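Local coordinates for devB protein (Vibrio cholerae O1 biovar eltor str. N16961, PDB 1Y89) that probably acts as a 6-phosphogluconolactonase of the pentose phosphate pathway, hydrolysing 6-phosphogluconolactone, at residues 142-155 against 209-221. Residues are numbered along the deposited sequence; the frame is centred on the assembly and turned at random.
With PO4 (phosphate ion), chain C.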
ATOM      1  N   ASP A 142     -20.960 -14.089  -1.281  1.00 22.38           N
ATOM      2  CA  ASP A 142     -20.979 -14.859  -2.553  1.00 22.56           C
ATOM      3  C   ASP A 142     -19.917 -14.379  -3.543  1.00 21.95           C
ATOM      4  O   ASP A 142     -19.849 -14.834  -4.698  1.00 21.63           O
ATOM      5  CB  ASP A 142     -22.368 -14.763  -3.207  1.00 22.27           C
ATOM      6  CG  ASP A 142     -22.697 -13.340  -3.667  1.00 23.47           C
ATOM      7  OD1 ASP A 142     -22.016 -12.376  -3.215  1.00 21.37           O
ATOM      8  OD2 ASP A 142     -23.652 -13.191  -4.459  1.00 23.39           O
ATOM      9  N   GLY A 143     -19.073 -13.451  -3.096  1.00 22.18           N
ATOM     10  CA  GLY A 143     -18.024 -12.915  -3.957  1.00 21.67           C
ATOM     11  C   GLY A 143     -18.461 -11.789  -4.904  1.00 21.97           C
ATOM     12  O   GLY A 143     -17.665 -11.350  -5.717  1.00 21.69           O
ATOM     13  N   HIS A 144     -19.713 -11.317  -4.826  1.00 21.18           N
ATOM     14  CA  HIS A 144     -20.154 -10.309  -5.783  1.00 20.40           C
ATOM     15  C   HIS A 144     -19.530  -8.967  -5.421  1.00 20.33           C
ATOM     16  O   HIS A 144     -19.122  -8.755  -4.293  1.00 20.74           O
ATOM     17  CB  HIS A 144     -21.707 -10.181  -5.883  1.00 19.52           C
ATOM     18  CG  HIS A 144     -22.346  -9.351  -4.804  1.00 21.20           C
ATOM     19  ND1 HIS A 144     -22.683  -9.856  -3.559  1.00 22.15           N
ATOM     20  CD2 HIS A 144     -22.763  -8.058  -4.802  1.00 22.71           C
ATOM     21  CE1 HIS A 144     -23.284  -8.912  -2.844  1.00 23.19           C
ATOM     22  NE2 HIS A 144     -23.357  -7.817  -3.580  1.00 23.07           N
ATOM     23  N   THR A 145     -19.477  -8.069  -6.391  1.00 20.21           N
ATOM     24  CA  THR A 145     -19.048  -6.699  -6.114  1.00 20.67           C
ATOM     25  C   THR A 145     -19.940  -5.796  -6.978  1.00 20.32           C
ATOM     26  O   THR A 145     -20.553  -6.273  -7.958  1.00 20.90           O
ATOM     27  CB  THR A 145     -17.551  -6.500  -6.438  1.00 21.23           C
ATOM     28  OG1 THR A 145     -17.120  -5.233  -5.937  1.00 21.20           O
ATOM     29  CG2 THR A 145     -17.280  -6.572  -7.974  1.00 21.62           C
ATOM     30  N   ALA A 146     -20.061  -4.520  -6.615  1.00 20.19           N
ATOM     31  CA  ALA A 146     -21.104  -3.672  -7.199  1.00 20.00           C
ATOM     32  C   ALA A 146     -22.391  -4.505  -7.232  1.00 20.06           C
ATOM     33  O   ALA A 146     -22.716  -5.125  -6.230  1.00 19.97           O
ATOM     34  CB  ALA A 146     -20.690  -3.197  -8.620  1.00 20.04           C
ATOM     35  N   SER A 147     -23.121  -4.560  -8.365  1.00 20.43           N
ATOM     36  CA  SER A 147     -24.265  -5.496  -8.467  1.00 19.79           C
ATOM     37  C   SER A 147     -24.013  -6.494  -9.600  1.00 21.72           C
ATOM     38  O   SER A 147     -24.930  -6.848 -10.395  1.00 20.89           O
ATOM     39  CB  SER A 147     -25.620  -4.753  -8.650  1.00 20.54           C
ATOM     40  OG  SER A 147     -26.090  -4.305  -7.369  1.00 21.26           O
ATOM     41  N   LEU A 148     -22.749  -6.915  -9.665  1.00 20.50           N
ATOM     42  CA  LEU A 148     -22.271  -7.930 -10.572  1.00 20.82           C
ATOM     43  C   LEU A 148     -22.184  -9.213  -9.763  1.00 20.71           C
ATOM     44  O   LEU A 148     -21.284  -9.362  -8.929  1.00 21.30           O
ATOM     45  CB  LEU A 148     -20.872  -7.540 -11.086  1.00 20.22           C
ATOM     46  CG  LEU A 148     -20.846  -6.201 -11.840  1.00 21.24           C
ATOM     47  CD1 LEU A 148     -19.387  -5.815 -12.205  1.00 22.33           C
ATOM     48  CD2 LEU A 148     -21.795  -6.231 -13.067  1.00 21.80           C
ATOM     49  N   PHE A 149     -23.135 -10.117  -9.999  1.00 20.31           N
ATOM     50  CA  PHE A 149     -23.291 -11.319  -9.183  1.00 20.75           C
ATOM     51  C   PHE A 149     -22.732 -12.545  -9.898  1.00 21.89           C
ATOM     52  O   PHE A 149     -22.775 -12.604 -11.135  1.00 21.92           O
ATOM     53  CB  PHE A 149     -24.774 -11.522  -8.848  1.00 20.74           C
ATOM     54  CG  PHE A 149     -25.298 -10.503  -7.851  1.00 22.32           C
ATOM     55  CD1 PHE A 149     -25.132 -10.704  -6.483  1.00 21.95           C
ATOM     56  CD2 PHE A 149     -25.961  -9.359  -8.292  1.00 22.15           C
ATOM     57  CE1 PHE A 149     -25.624  -9.760  -5.564  1.00 23.74           C
ATOM     58  CE2 PHE A 149     -26.449  -8.402  -7.385  1.00 22.30           C
ATOM     59  CZ  PHE A 149     -26.258  -8.587  -6.029  1.00 21.63           C
ATOM     60  N   PRO A 150     -22.244 -13.534  -9.126  1.00 23.05           N
ATOM     61  CA  PRO A 150     -21.663 -14.751  -9.717  1.00 24.88           C
ATOM     62  C   PRO A 150     -22.672 -15.461 -10.620  1.00 25.95           C
ATOM     63  O   PRO A 150     -23.850 -15.526 -10.295  1.00 26.13           O
ATOM     64  CB  PRO A 150     -21.306 -15.632  -8.500  1.00 25.05           C
ATOM     65  CG  PRO A 150     -21.913 -14.952  -7.284  1.00 23.97           C
ATOM     66  CD  PRO A 150     -22.201 -13.527  -7.645  1.00 23.64           C
ATOM     67  N   GLY A 151     -22.209 -15.944 -11.766  1.00 27.42           N
ATOM     68  CA  GLY A 151     -23.083 -16.622 -12.725  1.00 28.62           C
ATOM     69  C   GLY A 151     -23.958 -15.704 -13.574  1.00 29.73           C
ATOM     70  O   GLY A 151     -24.524 -16.154 -14.578  1.00 29.50           O
ATOM     71  N   GLN A 152     -24.099 -14.437 -13.185  1.00 29.06           N
ATOM     72  CA  GLN A 152     -24.948 -13.523 -13.949  1.00 29.28           C
ATOM     73  C   GLN A 152     -24.213 -12.308 -14.491  1.00 27.83           C
ATOM     74  O   GLN A 152     -24.826 -11.422 -15.081  1.00 27.85           O
ATOM     75  CB  GLN A 152     -26.248 -13.162 -13.190  1.00 30.33           C
ATOM     76  CG  GLN A 152     -26.129 -12.581 -11.800  1.00 31.89           C
ATOM     77  CD  GLN A 152     -27.509 -12.181 -11.167  1.00 31.99           C
ATOM     78  OE1 GLN A 152     -27.815 -10.988 -10.995  1.00 33.83           O
ATOM     79  NE2 GLN A 152     -28.329 -13.179 -10.851  1.00 35.17           N
ATOM     80  N   THR A 153     -22.885 -12.297 -14.329  1.00 25.80           N
ATOM     81  CA  THR A 153     -22.051 -11.207 -14.805  1.00 24.80           C
ATOM     82  C   THR A 153     -21.469 -11.515 -16.203  1.00 25.18           C
ATOM     83  O   THR A 153     -20.862 -12.575 -16.419  1.00 24.76           O
ATOM     84  CB  THR A 153     -20.891 -10.951 -13.825  1.00 24.31           C
ATOM     85  OG1 THR A 153     -21.437 -10.567 -12.553  1.00 23.53           O
ATOM     86  CG2 THR A 153     -19.949  -9.844 -14.345  1.00 23.91           C
ATOM     87  N   ASP A 154     -21.641 -10.574 -17.119  1.00 25.01           N
ATOM     88  CA  ASP A 154     -21.053 -10.675 -18.454  1.00 26.54           C
ATOM     89  C   ASP A 154     -19.786  -9.828 -18.436  1.00 26.94           C
ATOM     90  O   ASP A 154     -19.856  -8.590 -18.504  1.00 26.20           O
ATOM     91  CB  ASP A 154     -22.029 -10.178 -19.521  1.00 26.11           C
ATOM     92  CG  ASP A 154     -21.415 -10.184 -20.926  1.00 28.50           C
ATOM     93  OD1 ASP A 154     -20.264 -10.651 -21.098  1.00 26.30           O
ATOM     94  OD2 ASP A 154     -22.078  -9.707 -21.852  1.00 28.30           O
ATOM     95  N   TYR A 155     -18.643 -10.507 -18.306  1.00 26.76           N
ATOM     96  CA  TYR A 155     -17.351  -9.849 -18.189  1.00 28.99           C
ATOM     97  C   TYR A 155     -16.926  -9.239 -19.505  1.00 30.17           C
ATOM     98  O   TYR A 155     -15.956  -8.497 -19.537  1.00 33.28           O
ATOM     99  CB  TYR A 155     -16.253 -10.812 -17.680  1.00 28.26           C
ATOM    100  CG  TYR A 155     -16.526 -11.299 -16.294  1.00 27.59           C
ATOM    101  CD1 TYR A 155     -16.173 -10.522 -15.163  1.00 26.86           C
ATOM    102  CD2 TYR A 155     -17.164 -12.500 -16.096  1.00 27.84           C
ATOM    103  CE1 TYR A 155     -16.452 -10.972 -13.867  1.00 27.79           C
ATOM    104  CE2 TYR A 155     -17.444 -12.965 -14.795  1.00 29.14           C
ATOM    105  CZ  TYR A 155     -17.094 -12.195 -13.697  1.00 28.84           C
ATOM    106  OH  TYR A 155     -17.408 -12.688 -12.446  1.00 29.54           O
ATOM    107  N   GLU A 209      -9.489 -17.933 -12.020  1.00 29.43           N
ATOM    108  CA  GLU A 209     -10.196 -18.714 -13.052  1.00 30.99           C
ATOM    109  C   GLU A 209     -10.937 -19.900 -12.454  1.00 30.76           C
ATOM    110  O   GLU A 209     -11.874 -20.433 -13.062  1.00 31.07           O
ATOM    111  CB  GLU A 209      -9.250 -19.215 -14.163  1.00 32.28           C
ATOM    112  CG  GLU A 209      -8.141 -18.242 -14.542  1.00 36.49           C
ATOM    113  CD  GLU A 209      -6.908 -18.382 -13.642  1.00 41.79           C
ATOM    114  OE1 GLU A 209      -6.305 -19.500 -13.615  1.00 44.78           O
ATOM    115  OE2 GLU A 209      -6.547 -17.376 -12.978  1.00 40.01           O
ATOM    116  N   GLN A 210     -10.509 -20.326 -11.274  1.00 30.01           N
ATOM    117  CA  GLN A 210     -11.158 -21.446 -10.597  1.00 30.39           C
ATOM    118  C   GLN A 210     -12.255 -20.996  -9.634  1.00 29.35           C
ATOM    119  O   GLN A 210     -12.890 -21.827  -8.987  1.00 29.87           O
ATOM    120  CB  GLN A 210     -10.128 -22.288  -9.845  1.00 30.01           C
ATOM    121  CG  GLN A 210      -9.051 -22.918 -10.730  1.00 31.39           C
ATOM    122  CD  GLN A 210      -8.061 -23.718  -9.907  1.00 33.61           C
ATOM    123  OE1 GLN A 210      -8.409 -24.255  -8.842  1.00 37.90           O
ATOM    124  NE2 GLN A 210      -6.817 -23.811 -10.394  1.00 36.01           N
ATOM    125  N   LEU A 211     -12.489 -19.691  -9.557  1.00 27.79           N
ATOM    126  CA  LEU A 211     -13.479 -19.142  -8.628  1.00 27.47           C
ATOM    127  C   LEU A 211     -14.634 -18.464  -9.369  1.00 28.11           C
ATOM    128  O   LEU A 211     -14.414 -17.772 -10.369  1.00 28.71           O
ATOM    129  CB  LEU A 211     -12.811 -18.108  -7.692  1.00 26.45           C
ATOM    130  CG  LEU A 211     -11.796 -18.615  -6.664  1.00 25.76           C
ATOM    131  CD1 LEU A 211     -11.216 -17.433  -5.888  1.00 23.87           C
ATOM    132  CD2 LEU A 211     -12.431 -19.646  -5.712  1.00 24.24           C
ATOM    133  N   PRO A 212     -15.865 -18.650  -8.885  1.00 28.03           N
ATOM    134  CA  PRO A 212     -16.986 -17.998  -9.553  1.00 28.33           C
ATOM    135  C   PRO A 212     -17.182 -16.523  -9.102  1.00 28.20           C
ATOM    136  O   PRO A 212     -18.108 -15.856  -9.571  1.00 31.06           O
ATOM    137  CB  PRO A 212     -18.170 -18.880  -9.151  1.00 29.06           C
ATOM    138  CG  PRO A 212     -17.808 -19.359  -7.771  1.00 28.31           C
ATOM    139  CD  PRO A 212     -16.295 -19.461  -7.730  1.00 28.57           C
ATOM    140  N   TYR A 213     -16.263 -15.992  -8.297  1.00 25.88           N
ATOM    141  CA  TYR A 213     -16.432 -14.667  -7.656  1.00 24.26           C
ATOM    142  C   TYR A 213     -16.032 -13.491  -8.543  1.00 22.96           C
ATOM    143  O   TYR A 213     -14.862 -13.339  -8.849  1.00 22.07           O
ATOM    144  CB  TYR A 213     -15.586 -14.600  -6.379  1.00 24.23           C
ATOM    145  CG  TYR A 213     -15.756 -15.760  -5.442  1.00 25.38           C
ATOM    146  CD1 TYR A 213     -17.007 -16.330  -5.239  1.00 26.51           C
ATOM    147  CD2 TYR A 213     -14.675 -16.267  -4.726  1.00 26.52           C
ATOM    148  CE1 TYR A 213     -17.179 -17.377  -4.354  1.00 28.47           C
ATOM    149  CE2 TYR A 213     -14.831 -17.327  -3.845  1.00 27.16           C
ATOM    150  CZ  TYR A 213     -16.099 -17.868  -3.662  1.00 27.71           C
ATOM    151  OH  TYR A 213     -16.303 -18.926  -2.789  1.00 29.44           O
ATOM    152  N   PRO A 214     -16.987 -12.611  -8.903  1.00 22.46           N
ATOM    153  CA  PRO A 214     -16.608 -11.389  -9.615  1.00 21.50           C
ATOM    154  C   PRO A 214     -15.443 -10.625  -8.943  1.00 21.59           C
ATOM    155  O   PRO A 214     -14.536 -10.146  -9.645  1.00 20.82           O
ATOM    156  CB  PRO A 214     -17.913 -10.569  -9.608  1.00 21.99           C
ATOM    157  CG  PRO A 214     -19.014 -11.694  -9.632  1.00 21.39           C
ATOM    158  CD  PRO A 214     -18.455 -12.743  -8.745  1.00 22.19           C
ATOM    159  N   ALA A 215     -15.473 -10.473  -7.612  1.00 21.27           N
ATOM    160  CA  ALA A 215     -14.395  -9.736  -6.922  1.00 20.70           C
ATOM    161  C   ALA A 215     -13.019 -10.401  -7.069  1.00 20.88           C
ATOM    162  O   ALA A 215     -12.004  -9.694  -7.037  1.00 20.95           O
ATOM    163  CB  ALA A 215     -14.718  -9.527  -5.427  1.00 20.28           C
ATOM    164  N   ALA A 216     -12.974 -11.736  -7.210  1.00 21.21           N
ATOM    165  CA  ALA A 216     -11.703 -12.425  -7.557  1.00 21.68           C
ATOM    166  C   ALA A 216     -11.223 -12.153  -9.000  1.00 22.26           C
ATOM    167  O   ALA A 216     -10.013 -12.188  -9.281  1.00 23.69           O
ATOM    168  CB  ALA A 216     -11.828 -13.929  -7.347  1.00 21.02           C
ATOM    169  N   LYS A 217     -12.163 -11.904  -9.904  1.00 22.11           N
ATOM    170  CA  LYS A 217     -11.894 -11.774 -11.345  1.00 21.68           C
ATOM    171  C   LYS A 217     -11.651 -10.358 -11.854  1.00 21.83           C
ATOM    172  O   LYS A 217     -11.075 -10.161 -12.933  1.00 21.23           O
ATOM    173  CB  LYS A 217     -13.071 -12.362 -12.145  1.00 22.52           C
ATOM    174  CG  LYS A 217     -13.254 -13.849 -11.961  1.00 23.61           C
ATOM    175  CD  LYS A 217     -14.373 -14.346 -12.870  1.00 25.86           C
ATOM    176  CE  LYS A 217     -14.867 -15.719 -12.437  1.00 29.27           C
ATOM    177  NZ  LYS A 217     -13.831 -16.758 -12.717  1.00 27.43           N
ATOM    178  N   ILE A 218     -12.123  -9.364 -11.114  1.00 21.28           N
ATOM    179  CA  ILE A 218     -12.124  -7.996 -11.624  1.00 21.16           C
ATOM    180  C   ILE A 218     -10.958  -7.234 -11.026  1.00 21.44           C
ATOM    181  O   ILE A 218     -10.855  -7.101  -9.798  1.00 22.23           O
ATOM    182  CB  ILE A 218     -13.508  -7.301 -11.350  1.00 20.81           C
ATOM    183  CG1 ILE A 218     -14.585  -7.927 -12.263  1.00 20.04           C
ATOM    184  CG2 ILE A 218     -13.420  -5.791 -11.633  1.00 22.57           C
ATOM    185  CD1 ILE A 218     -16.037  -7.568 -11.852  1.00 20.72           C
ATOM    186  N   HIS A 219     -10.051  -6.760 -11.869  1.00 21.67           N
ATOM    187  CA  HIS A 219      -8.962  -5.903 -11.364  1.00 23.24           C
ATOM    188  C   HIS A 219      -8.744  -4.744 -12.328  1.00 22.73           C
ATOM    189  O   HIS A 219      -9.090  -4.826 -13.531  1.00 22.11           O
ATOM    190  CB  HIS A 219      -7.646  -6.707 -11.175  1.00 23.66           C
ATOM    191  CG  HIS A 219      -7.250  -7.493 -12.379  1.00 27.55           C
ATOM    192  ND1 HIS A 219      -7.628  -8.809 -12.568  1.00 29.47           N
ATOM    193  CD2 HIS A 219      -6.517  -7.149 -13.469  1.00 30.64           C
ATOM    194  CE1 HIS A 219      -7.154  -9.232 -13.732  1.00 32.25           C
ATOM    195  NE2 HIS A 219      -6.480  -8.244 -14.300  1.00 31.69           N
ATOM    196  N   SER A 220      -8.163  -3.666 -11.826  1.00 21.40           N
ATOM    197  CA  SER A 220      -7.740  -2.601 -12.724  1.00 22.13           C
ATOM    198  C   SER A 220      -6.732  -3.162 -13.727  1.00 22.07           C
ATOM    199  O   SER A 220      -5.690  -3.751 -13.330  1.00 20.71           O
ATOM    200  CB  SER A 220      -7.088  -1.478 -11.937  1.00 21.82           C
ATOM    201  OG  SER A 220      -6.602  -0.495 -12.825  1.00 22.56           O
ATOM    202  N   THR A 221      -7.015  -2.976 -15.017  1.00 22.18           N
ATOM    203  CA  THR A 221      -6.119  -3.463 -16.075  1.00 23.75           C
ATOM    204  C   THR A 221      -4.724  -2.838 -16.017  1.00 23.90           C
ATOM    205  O   THR A 221      -3.735  -3.562 -16.067  1.00 24.45           O
ATOM    206  CB  THR A 221      -6.704  -3.184 -17.494  1.00 23.67           C
ATOM    207  OG1 THR A 221      -8.077  -3.607 -17.511  1.00 25.51           O
ATOM    208  CG2 THR A 221      -5.896  -3.931 -18.615  1.00 25.92           C
TER
HETATM  209  P   PO4 C 239     -25.452  -5.708  -1.611  1.00 27.01           P
HETATM  210  O1  PO4 C 239     -25.149  -5.831  -3.096  1.00 31.39           O
HETATM  211  O2  PO4 C 239     -24.638  -6.712  -0.891  1.00 31.55           O
HETATM  212  O3  PO4 C 239     -25.095  -4.305  -1.265  1.00 31.51           O
HETATM  213  O4  PO4 C 239     -26.892  -5.994  -1.415  1.00 30.98           O
HETATM  214  O   HOH W   1     -18.922 -14.901 -12.215  1.00 25.10           O
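A215 N donates to G143 O across the two segments, 3.0 Å long and nearly straight at 168°. A215 is in the first turn of helix 214-217, where Y213 holds the N-cap position, so the bond ties the loop 142-155 to the start of this short helix. G143 has no side chain, and the Y213 ring packs against its backbone, with Y213 CD1 3.8 Å from G143 CA. D142 O also touches CD1. The far end of that ring bonds through OH to Q202 of helix 197-205.

Apolar packing centres on P214. Its ring crosses that of P150 at about a right angle, with P150 CD 4.0 Å from P214 CD. Two polar atoms also lie against the P214 ring. L148 O is 3.3 Å from P214 CG. Y155 lies at the end of 142-155, and its side chain crosses the P214 ring at about a right angle, with OH 3.2 Å from P214 CA. K217 CD lies beside the same phenol end. The CE1 edge of Y155 meets I218 CG1 in the ring plane, while T153 CG2 covers one ring face. L148 CD1 meets I218 CD1 at 3.8 Å.

Residues 142-150 read DGHTASLFP, in the loop after strand 134-137, and match the DGHxASLFP signature of 6-phosphogluconolactonases. Here H144 faces a bound phosphate, probably from the crystallisation liquor, and R70 and R173 bind the same ion. H144 NE2 donates to its O1 at 2.7 Å. On the other side of the imidazole, ND1 donates in the ring plane to the syn lone pair of D142 OD1, which also takes H144 N in an Asx turn. The ND1 and NE2 bonds together fix the ring's rotation, and F149 CE1 lies over one face.

One water joins P212 O, to which it donates, and Y155 OH. K217 NZ turns back to L211 O at 2.6 Å and also bonds A208 O.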